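Local coordinates for protein beta-galactosidase (Bacillus circulans subsp. alkalophilus, PDB 3TTY) that hydrolyses terminal beta-D-galactosyl residues from beta-galactosides, as a glycoside hydrolase with a TIM-barrel catalytic domain, at residues Gln225-Arg237 with Pro258-Asp270. Sequence-based numbering, arbitrary orientation.
Sequences QSDSLLECFKMER and PELDYFKWAKEMD
Trp-265 lays its indole against helix 225-237 as a knob among Ser-226, Leu-229, Leu-230 and Phe-233. Leu-230 CA makes a CH-pi contact 3.9 Å from the centroid of the six-membered ring of Trp-265; toward the rim, Leu-230 CD1 lies over the same face and Leu-260 CD2 over the opposite one. In the ring plane, Trp-265 NE1 donates to Ser-226 OG (3.3 Å). That small hydroxyl, anti to its backbone N (chi1 -176°), also accepts the N-H of Asp-261 at 165°, tying down the N-cap position of helix 262-266. A leucine in place of Trp-265 would probably leave Ser-226 OG short of one donor and open a gap beside Leu-229. Arg-237 NH1 grips Glu-268 twice, in the guanidinium plane: at backbone O (2.9 Å) and, as a salt bridge, at the anti lone pair of OE1 (3.1 Å). Extended Lys-264 salt-bridges Asp-227, NZ to OD1 2.6 Å, from above the carboxylate plane. Met-269 CG touches Phe-233 CZ (3.7 Å), its SD a distant Met-aromatic contact, and both side chains reach strand 249-253. The helices before and after that strand thus pack at -22° on the outside of the (beta/alpha)8 TIM barrel.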
ATOM      1  N   GLN A 225      19.917 -13.356 -13.385  1.00 17.12           N
ATOM      2  CA  GLN A 225      18.944 -12.698 -14.258  1.00 13.44           C
ATOM      3  C   GLN A 225      19.619 -11.664 -15.160  1.00 14.42           C
ATOM      4  O   GLN A 225      19.378 -11.614 -16.362  1.00 14.35           O
ATOM      5  CB  GLN A 225      17.841 -12.052 -13.417  1.00 15.70           C
ATOM      6  CG  GLN A 225      16.815 -13.065 -12.887  1.00 12.69           C
ATOM      7  CD  GLN A 225      16.042 -13.717 -14.010  1.00 14.61           C
ATOM      8  OE1 GLN A 225      15.242 -13.067 -14.681  1.00 17.50           O
ATOM      9  NE2 GLN A 225      16.288 -15.002 -14.237  1.00 13.64           N
ATOM     10  N   SER A 226      20.486 -10.852 -14.571  1.00 16.43           N
ATOM     11  CA  SER A 226      21.243  -9.888 -15.336  1.00 13.06           C
ATOM     12  C   SER A 226      22.094 -10.614 -16.391  1.00 18.56           C
ATOM     13  O   SER A 226      22.023 -10.271 -17.568  1.00 19.83           O
ATOM     14  CB  SER A 226      22.083  -9.023 -14.407  1.00 13.89           C
ATOM     15  OG  SER A 226      22.758  -8.011 -15.127  1.00 16.93           O
ATOM     16  N   ASP A 227      22.856 -11.635 -15.984  1.00 15.30           N
ATOM     17  CA  ASP A 227      23.647 -12.423 -16.932  1.00 16.84           C
ATOM     18  C   ASP A 227      22.793 -13.020 -18.062  1.00 17.54           C
ATOM     19  O   ASP A 227      23.224 -13.024 -19.207  1.00 19.23           O
ATOM     20  CB  ASP A 227      24.420 -13.565 -16.242  1.00 16.05           C
ATOM     21  CG  ASP A 227      25.571 -13.077 -15.386  1.00 25.44           C
ATOM     22  OD1 ASP A 227      25.734 -11.848 -15.237  1.00 33.86           O
ATOM     23  OD2 ASP A 227      26.314 -13.930 -14.838  1.00 29.36           O
ATOM     24  N   SER A 228      21.605 -13.530 -17.725  1.00 15.58           N
ATOM     25  CA  SER A 228      20.726 -14.197 -18.693  1.00 19.69           C
ATOM     26  C   SER A 228      20.233 -13.236 -19.779  1.00 19.24           C
ATOM     27  O   SER A 228      20.212 -13.572 -20.966  1.00 19.28           O
ATOM     28  CB  SER A 228      19.503 -14.818 -18.001  1.00 16.86           C
ATOM     29  OG  SER A 228      19.862 -15.803 -17.054  1.00 22.37           O
ATOM     30  N   LEU A 229      19.803 -12.053 -19.358  1.00 19.15           N
ATOM     31  CA  LEU A 229      19.410 -11.021 -20.303  1.00 17.14           C
ATOM     32  C   LEU A 229      20.618 -10.564 -21.133  1.00 18.59           C
ATOM     33  O   LEU A 229      20.492 -10.318 -22.332  1.00 21.86           O
ATOM     34  CB  LEU A 229      18.744  -9.853 -19.572  1.00 17.77           C
ATOM     35  CG  LEU A 229      17.402 -10.220 -18.921  1.00 19.86           C
ATOM     36  CD1 LEU A 229      17.039  -9.263 -17.801  1.00 16.45           C
ATOM     37  CD2 LEU A 229      16.304 -10.260 -19.965  1.00 14.93           C
ATOM     38  N   LEU A 230      21.787 -10.462 -20.505  1.00 18.68           N
ATOM     39  CA  LEU A 230      22.996 -10.095 -21.236  1.00 17.20           C
ATOM     40  C   LEU A 230      23.297 -11.126 -22.323  1.00 21.08           C
ATOM     41  O   LEU A 230      23.682 -10.769 -23.442  1.00 20.21           O
ATOM     42  CB  LEU A 230      24.189  -9.936 -20.296  1.00 15.76           C
ATOM     43  CG  LEU A 230      25.496  -9.445 -20.949  1.00 18.39           C
ATOM     44  CD1 LEU A 230      25.294  -8.169 -21.758  1.00 16.96           C
ATOM     45  CD2 LEU A 230      26.591  -9.229 -19.899  1.00 18.18           C
ATOM     46  N   GLU A 231      23.109 -12.405 -21.999  1.00 20.45           N
ATOM     47  CA  GLU A 231      23.290 -13.468 -22.980  1.00 18.43           C
ATOM     48  C   GLU A 231      22.389 -13.231 -24.192  1.00 20.14           C
ATOM     49  O   GLU A 231      22.804 -13.414 -25.342  1.00 17.49           O
ATOM     50  CB  GLU A 231      22.987 -14.831 -22.363  1.00 21.37           C
ATOM     51  CG  GLU A 231      24.119 -15.411 -21.517  1.00 28.48           C
ATOM     52  CD  GLU A 231      25.401 -15.587 -22.329  1.00 33.57           C
ATOM     53  OE1 GLU A 231      25.338 -16.229 -23.398  1.00 29.60           O
ATOM     54  OE2 GLU A 231      26.463 -15.062 -21.909  1.00 35.33           O
ATOM     55  N   CYS A 232      21.147 -12.835 -23.943  1.00 17.47           N
ATOM     56  CA  CYS A 232      20.251 -12.527 -25.058  1.00 20.24           C
ATOM     57  C   CYS A 232      20.840 -11.418 -25.931  1.00 17.10           C
ATOM     58  O   CYS A 232      20.923 -11.564 -27.148  1.00 17.79           O
ATOM     59  CB  CYS A 232      18.847 -12.165 -24.568  1.00 21.11           C
ATOM     60  SG  CYS A 232      17.979 -13.554 -23.780  1.00 15.60           S
ATOM     61  N   PHE A 233      21.279 -10.324 -25.316  1.00 14.85           N
ATOM     62  CA  PHE A 233      21.910  -9.250 -26.084  1.00 17.13           C
ATOM     63  C   PHE A 233      23.061  -9.749 -26.953  1.00 18.37           C
ATOM     64  O   PHE A 233      23.098  -9.497 -28.168  1.00 14.54           O
ATOM     65  CB  PHE A 233      22.426  -8.135 -25.179  1.00 16.93           C
ATOM     66  CG  PHE A 233      23.299  -7.141 -25.904  1.00 17.15           C
ATOM     67  CD1 PHE A 233      22.737  -6.198 -26.752  1.00 14.99           C
ATOM     68  CD2 PHE A 233      24.678  -7.166 -25.754  1.00 16.28           C
ATOM     69  CE1 PHE A 233      23.528  -5.292 -27.436  1.00 17.51           C
ATOM     70  CE2 PHE A 233      25.488  -6.260 -26.426  1.00 18.30           C
ATOM     71  CZ  PHE A 233      24.919  -5.321 -27.269  1.00 18.92           C
ATOM     72  N   LYS A 234      23.996 -10.451 -26.312  1.00 16.90           N
ATOM     73  CA  LYS A 234      25.184 -10.977 -26.975  1.00 19.59           C
ATOM     74  C   LYS A 234      24.824 -11.917 -28.106  1.00 20.14           C
ATOM     75  O   LYS A 234      25.454 -11.900 -29.164  1.00 19.02           O
ATOM     76  CB  LYS A 234      26.096 -11.705 -25.982  1.00 18.80           C
ATOM     77  CG  LYS A 234      26.484 -10.868 -24.764  1.00 16.81           C
ATOM     78  CD  LYS A 234      27.737 -11.403 -24.046  1.00 19.47           C
ATOM     79  CE  LYS A 234      27.727 -12.920 -23.920  1.00 21.90           C
ATOM     80  NZ  LYS A 234      28.883 -13.432 -23.134  1.00 27.87           N
ATOM     81  N   MET A 235      23.813 -12.742 -27.874  1.00 16.88           N
ATOM     82  CA  MET A 235      23.349 -13.658 -28.895  1.00 18.17           C
ATOM     83  C   MET A 235      22.941 -12.908 -30.169  1.00 19.24           C
ATOM     84  O   MET A 235      23.272 -13.343 -31.270  1.00 17.96           O
ATOM     85  CB  MET A 235      22.189 -14.506 -28.370  1.00 18.49           C
ATOM     86  CG  MET A 235      21.534 -15.375 -29.431  1.00 18.29           C
ATOM     87  SD  MET A 235      19.904 -15.987 -28.921  1.00 26.46           S
ATOM     88  CE  MET A 235      18.889 -14.516 -29.135  1.00 20.19           C
ATOM     89  N   GLU A 236      22.225 -11.794 -30.026  1.00 17.43           N
ATOM     90  CA  GLU A 236      21.785 -11.028 -31.201  1.00 20.73           C
ATOM     91  C   GLU A 236      22.952 -10.249 -31.803  1.00 19.08           C
ATOM     92  O   GLU A 236      23.149 -10.226 -33.021  1.00 21.57           O
ATOM     93  CB  GLU A 236      20.619 -10.082 -30.862  1.00 18.09           C
ATOM     94  CG  GLU A 236      19.281 -10.785 -30.632  1.00 16.64           C
ATOM     95  CD  GLU A 236      18.099  -9.803 -30.590  1.00 22.49           C
ATOM     96  OE1 GLU A 236      18.052  -8.864 -31.416  1.00 21.06           O
ATOM     97  OE2 GLU A 236      17.211  -9.971 -29.732  1.00 18.30           O
ATOM     98  N   ARG A 237      23.729  -9.618 -30.932  1.00 19.74           N
ATOM     99  CA  ARG A 237      24.912  -8.887 -31.341  1.00 17.36           C
ATOM    100  C   ARG A 237      25.753  -9.766 -32.266  1.00 20.58           C
ATOM    101  O   ARG A 237      26.156  -9.323 -33.331  1.00 21.56           O
ATOM    102  CB  ARG A 237      25.719  -8.462 -30.110  1.00 14.81           C
ATOM    103  CG  ARG A 237      27.081  -7.854 -30.403  1.00 18.06           C
ATOM    104  CD  ARG A 237      27.984  -7.925 -29.178  1.00 20.87           C
ATOM    105  NE  ARG A 237      28.483  -9.274 -28.972  1.00 19.88           N
ATOM    106  CZ  ARG A 237      29.128  -9.684 -27.885  1.00 20.47           C
ATOM    107  NH1 ARG A 237      29.350  -8.848 -26.882  1.00 19.65           N
ATOM    108  NH2 ARG A 237      29.548 -10.938 -27.798  1.00 15.98           N
ATOM    109  N   PRO A 258      18.073  -0.129 -11.267  1.00 19.83           N
ATOM    110  CA  PRO A 258      18.656  -0.999 -10.235  1.00 19.52           C
ATOM    111  C   PRO A 258      18.854  -2.476 -10.615  1.00 22.56           C
ATOM    112  O   PRO A 258      19.676  -3.133  -9.974  1.00 19.82           O
ATOM    113  CB  PRO A 258      17.676  -0.870  -9.048  1.00 19.80           C
ATOM    114  CG  PRO A 258      16.394  -0.355  -9.635  1.00 16.92           C
ATOM    115  CD  PRO A 258      16.739   0.386 -10.904  1.00 16.87           C
ATOM    116  N   GLU A 259      18.156  -2.984 -11.625  1.00 17.62           N
ATOM    117  CA  GLU A 259      18.069  -4.433 -11.813  1.00 17.71           C
ATOM    118  C   GLU A 259      19.160  -5.112 -12.654  1.00 17.95           C
ATOM    119  O   GLU A 259      19.276  -6.336 -12.654  1.00 17.97           O
ATOM    120  CB  GLU A 259      16.677  -4.813 -12.339  1.00 21.50           C
ATOM    121  CG  GLU A 259      15.569  -4.516 -11.337  1.00 23.54           C
ATOM    122  CD  GLU A 259      14.221  -4.988 -11.811  1.00 27.10           C
ATOM    123  OE1 GLU A 259      13.956  -4.898 -13.034  1.00 30.53           O
ATOM    124  OE2 GLU A 259      13.425  -5.456 -10.965  1.00 32.95           O
ATOM    125  N   LEU A 260      19.959  -4.332 -13.363  1.00 17.76           N
ATOM    126  CA  LEU A 260      20.999  -4.891 -14.220  1.00 17.98           C
ATOM    127  C   LEU A 260      22.371  -4.301 -13.895  1.00 17.35           C
ATOM    128  O   LEU A 260      22.493  -3.110 -13.615  1.00 15.74           O
ATOM    129  CB  LEU A 260      20.649  -4.615 -15.685  1.00 18.51           C
ATOM    130  CG  LEU A 260      19.920  -5.697 -16.493  1.00 22.64           C
ATOM    131  CD1 LEU A 260      19.267  -6.768 -15.637  1.00 15.94           C
ATOM    132  CD2 LEU A 260      18.932  -5.078 -17.480  1.00 17.53           C
ATOM    133  N   ASP A 261      23.405  -5.133 -13.948  1.00 17.88           N
ATOM    134  CA  ASP A 261      24.772  -4.670 -13.714  1.00 16.03           C
ATOM    135  C   ASP A 261      25.349  -4.095 -15.005  1.00 17.38           C
ATOM    136  O   ASP A 261      25.984  -4.802 -15.776  1.00 16.62           O
ATOM    137  CB  ASP A 261      25.641  -5.832 -13.229  1.00 17.56           C
ATOM    138  CG  ASP A 261      27.043  -5.402 -12.858  1.00 18.63           C
ATOM    139  OD1 ASP A 261      27.418  -4.231 -13.118  1.00 20.70           O
ATOM    140  OD2 ASP A 261      27.773  -6.248 -12.302  1.00 18.68           O
ATOM    141  N   TYR A 262      25.130  -2.807 -15.240  1.00 17.44           N
ATOM    142  CA  TYR A 262      25.479  -2.213 -16.527  1.00 17.36           C
ATOM    143  C   TYR A 262      26.978  -2.217 -16.830  1.00 16.99           C
ATOM    144  O   TYR A 262      27.370  -2.266 -17.996  1.00 20.97           O
ATOM    145  CB  TYR A 262      24.902  -0.800 -16.652  1.00 16.97           C
ATOM    146  CG  TYR A 262      23.436  -0.777 -17.041  1.00 18.22           C
ATOM    147  CD1 TYR A 262      22.892  -1.783 -17.825  1.00 21.57           C
ATOM    148  CD2 TYR A 262      22.597   0.252 -16.623  1.00 15.36           C
ATOM    149  CE1 TYR A 262      21.547  -1.763 -18.194  1.00 20.14           C
ATOM    150  CE2 TYR A 262      21.264   0.278 -16.993  1.00 16.27           C
ATOM    151  CZ  TYR A 262      20.745  -0.729 -17.777  1.00 15.72           C
ATOM    152  OH  TYR A 262      19.419  -0.706 -18.147  1.00 19.67           O
ATOM    153  N   PHE A 263      27.808  -2.178 -15.792  1.00 15.48           N
ATOM    154  CA  PHE A 263      29.254  -2.256 -15.986  1.00 18.19           C
ATOM    155  C   PHE A 263      29.624  -3.515 -16.732  1.00 19.07           C
ATOM    156  O   PHE A 263      30.429  -3.483 -17.656  1.00 21.14           O
ATOM    157  CB  PHE A 263      30.017  -2.142 -14.659  1.00 15.84           C
ATOM    158  CG  PHE A 263      30.170  -0.728 -14.191  1.00 15.28           C
ATOM    159  CD1 PHE A 263      30.915   0.174 -14.927  1.00 15.84           C
ATOM    160  CD2 PHE A 263      29.534  -0.282 -13.052  1.00 17.94           C
ATOM    161  CE1 PHE A 263      31.044   1.478 -14.517  1.00 13.17           C
ATOM    162  CE2 PHE A 263      29.655   1.030 -12.644  1.00 16.72           C
ATOM    163  CZ  PHE A 263      30.408   1.906 -13.372  1.00 14.63           C
ATOM    164  N   LYS A 264      28.999  -4.616 -16.343  1.00 19.84           N
ATOM    165  CA  LYS A 264      29.195  -5.887 -17.006  1.00 17.83           C
ATOM    166  C   LYS A 264      28.531  -5.884 -18.392  1.00 21.23           C
ATOM    167  O   LYS A 264      29.059  -6.451 -19.350  1.00 21.70           O
ATOM    168  CB  LYS A 264      28.653  -7.001 -16.108  1.00 19.66           C
ATOM    169  CG  LYS A 264      28.648  -8.371 -16.729  1.00 28.64           C
ATOM    170  CD  LYS A 264      28.475  -9.433 -15.649  1.00 37.71           C
ATOM    171  CE  LYS A 264      28.343 -10.837 -16.244  1.00 43.28           C
ATOM    172  NZ  LYS A 264      28.371 -11.874 -15.162  1.00 34.97           N
ATOM    173  N   TRP A 265      27.384  -5.223 -18.512  1.00 20.02           N
ATOM    174  CA  TRP A 265      26.742  -5.098 -19.823  1.00 18.27           C
ATOM    175  C   TRP A 265      27.617  -4.341 -20.833  1.00 19.71           C
ATOM    176  O   TRP A 265      27.751  -4.764 -21.980  1.00 20.30           O
ATOM    177  CB  TRP A 265      25.365  -4.436 -19.703  1.00 16.56           C
ATOM    178  CG  TRP A 265      24.258  -5.392 -19.327  1.00 15.65           C
ATOM    179  CD1 TRP A 265      24.094  -6.025 -18.125  1.00 13.82           C
ATOM    180  CD2 TRP A 265      23.160  -5.811 -20.159  1.00 13.66           C
ATOM    181  NE1 TRP A 265      22.975  -6.833 -18.168  1.00 20.76           N
ATOM    182  CE2 TRP A 265      22.384  -6.717 -19.403  1.00 15.13           C
ATOM    183  CE3 TRP A 265      22.767  -5.517 -21.473  1.00 14.41           C
ATOM    184  CZ2 TRP A 265      21.233  -7.323 -19.907  1.00 15.86           C
ATOM    185  CZ3 TRP A 265      21.620  -6.133 -21.984  1.00 15.45           C
ATOM    186  CH2 TRP A 265      20.867  -7.026 -21.199  1.00 14.20           C
ATOM    187  N   ALA A 266      28.216  -3.231 -20.397  1.00 18.58           N
ATOM    188  CA  ALA A 266      28.878  -2.305 -21.313  1.00 18.95           C
ATOM    189  C   ALA A 266      30.098  -2.930 -21.987  1.00 23.94           C
ATOM    190  O   ALA A 266      30.464  -2.550 -23.103  1.00 23.98           O
ATOM    191  CB  ALA A 266      29.259  -0.998 -20.595  1.00 18.77           C
ATOM    192  N   LYS A 267      30.715  -3.895 -21.315  1.00 22.55           N
ATOM    193  CA  LYS A 267      31.876  -4.576 -21.871  1.00 24.21           C
ATOM    194  C   LYS A 267      31.494  -5.319 -23.143  1.00 24.96           C
ATOM    195  O   LYS A 267      32.331  -5.528 -24.026  1.00 24.78           O
ATOM    196  CB  LYS A 267      32.482  -5.539 -20.851  1.00 24.51           C
ATOM    197  CG  LYS A 267      33.013  -4.854 -19.592  1.00 23.17           C
ATOM    198  CD  LYS A 267      33.639  -5.889 -18.644  1.00 33.98           C
ATOM    199  CE  LYS A 267      34.161  -5.255 -17.357  1.00 31.18           C
ATOM    200  NZ  LYS A 267      35.157  -4.177 -17.630  1.00 44.28           N
ATOM    201  N   GLU A 268      30.218  -5.684 -23.249  1.00 21.58           N
ATOM    202  CA  GLU A 268      29.728  -6.445 -24.397  1.00 17.92           C
ATOM    203  C   GLU A 268      29.163  -5.555 -25.501  1.00 17.00           C
ATOM    204  O   GLU A 268      28.757  -6.051 -26.555  1.00 16.40           O
ATOM    205  CB  GLU A 268      28.652  -7.444 -23.941  1.00 20.88           C
ATOM    206  CG  GLU A 268      29.047  -8.280 -22.732  1.00 19.89           C
ATOM    207  CD  GLU A 268      30.244  -9.220 -22.984  1.00 26.86           C
ATOM    208  OE1 GLU A 268      30.532  -9.578 -24.158  1.00 17.66           O
ATOM    209  OE2 GLU A 268      30.888  -9.615 -21.982  1.00 30.64           O
ATOM    210  N   MET A 269      29.123  -4.248 -25.248  1.00 20.35           N
ATOM    211  CA  MET A 269      28.511  -3.271 -26.162  1.00 20.44           C
ATOM    212  C   MET A 269      29.564  -2.403 -26.859  1.00 21.03           C
ATOM    213  O   MET A 269      30.538  -1.995 -26.233  1.00 22.89           O
ATOM    214  CB  MET A 269      27.555  -2.353 -25.390  1.00 20.75           C
ATOM    215  CG  MET A 269      26.393  -3.065 -24.729  1.00 19.43           C
ATOM    216  SD  MET A 269      25.700  -2.100 -23.380  1.00 25.40           S
ATOM    217  CE  MET A 269      24.730  -0.896 -24.297  1.00 19.79           C
ATOM    218  N   ASP A 270      29.363  -2.100 -28.141  1.00 21.45           N
ATOM    219  CA  ASP A 270      30.326  -1.276 -28.880  1.00 22.74           C
ATOM    220  C   ASP A 270      30.331   0.160 -28.382  1.00 24.06           C
ATOM    221  O   ASP A 270      31.363   0.832 -28.367  1.00 24.11           O
ATOM    222  CB  ASP A 270      30.019  -1.291 -30.375  1.00 23.36           C
ATOM    223  CG  ASP A 270      30.369  -2.614 -31.031  1.00 22.75           C
ATOM    224  OD1 ASP A 270      31.356  -3.263 -30.611  1.00 24.72           O
ATOM    225  OD2 ASP A 270      29.648  -3.008 -31.963  1.00 22.75           O
TER
HETATM  226  O   HOH W   1      31.634 -11.500 -25.945  1.00 20.70           O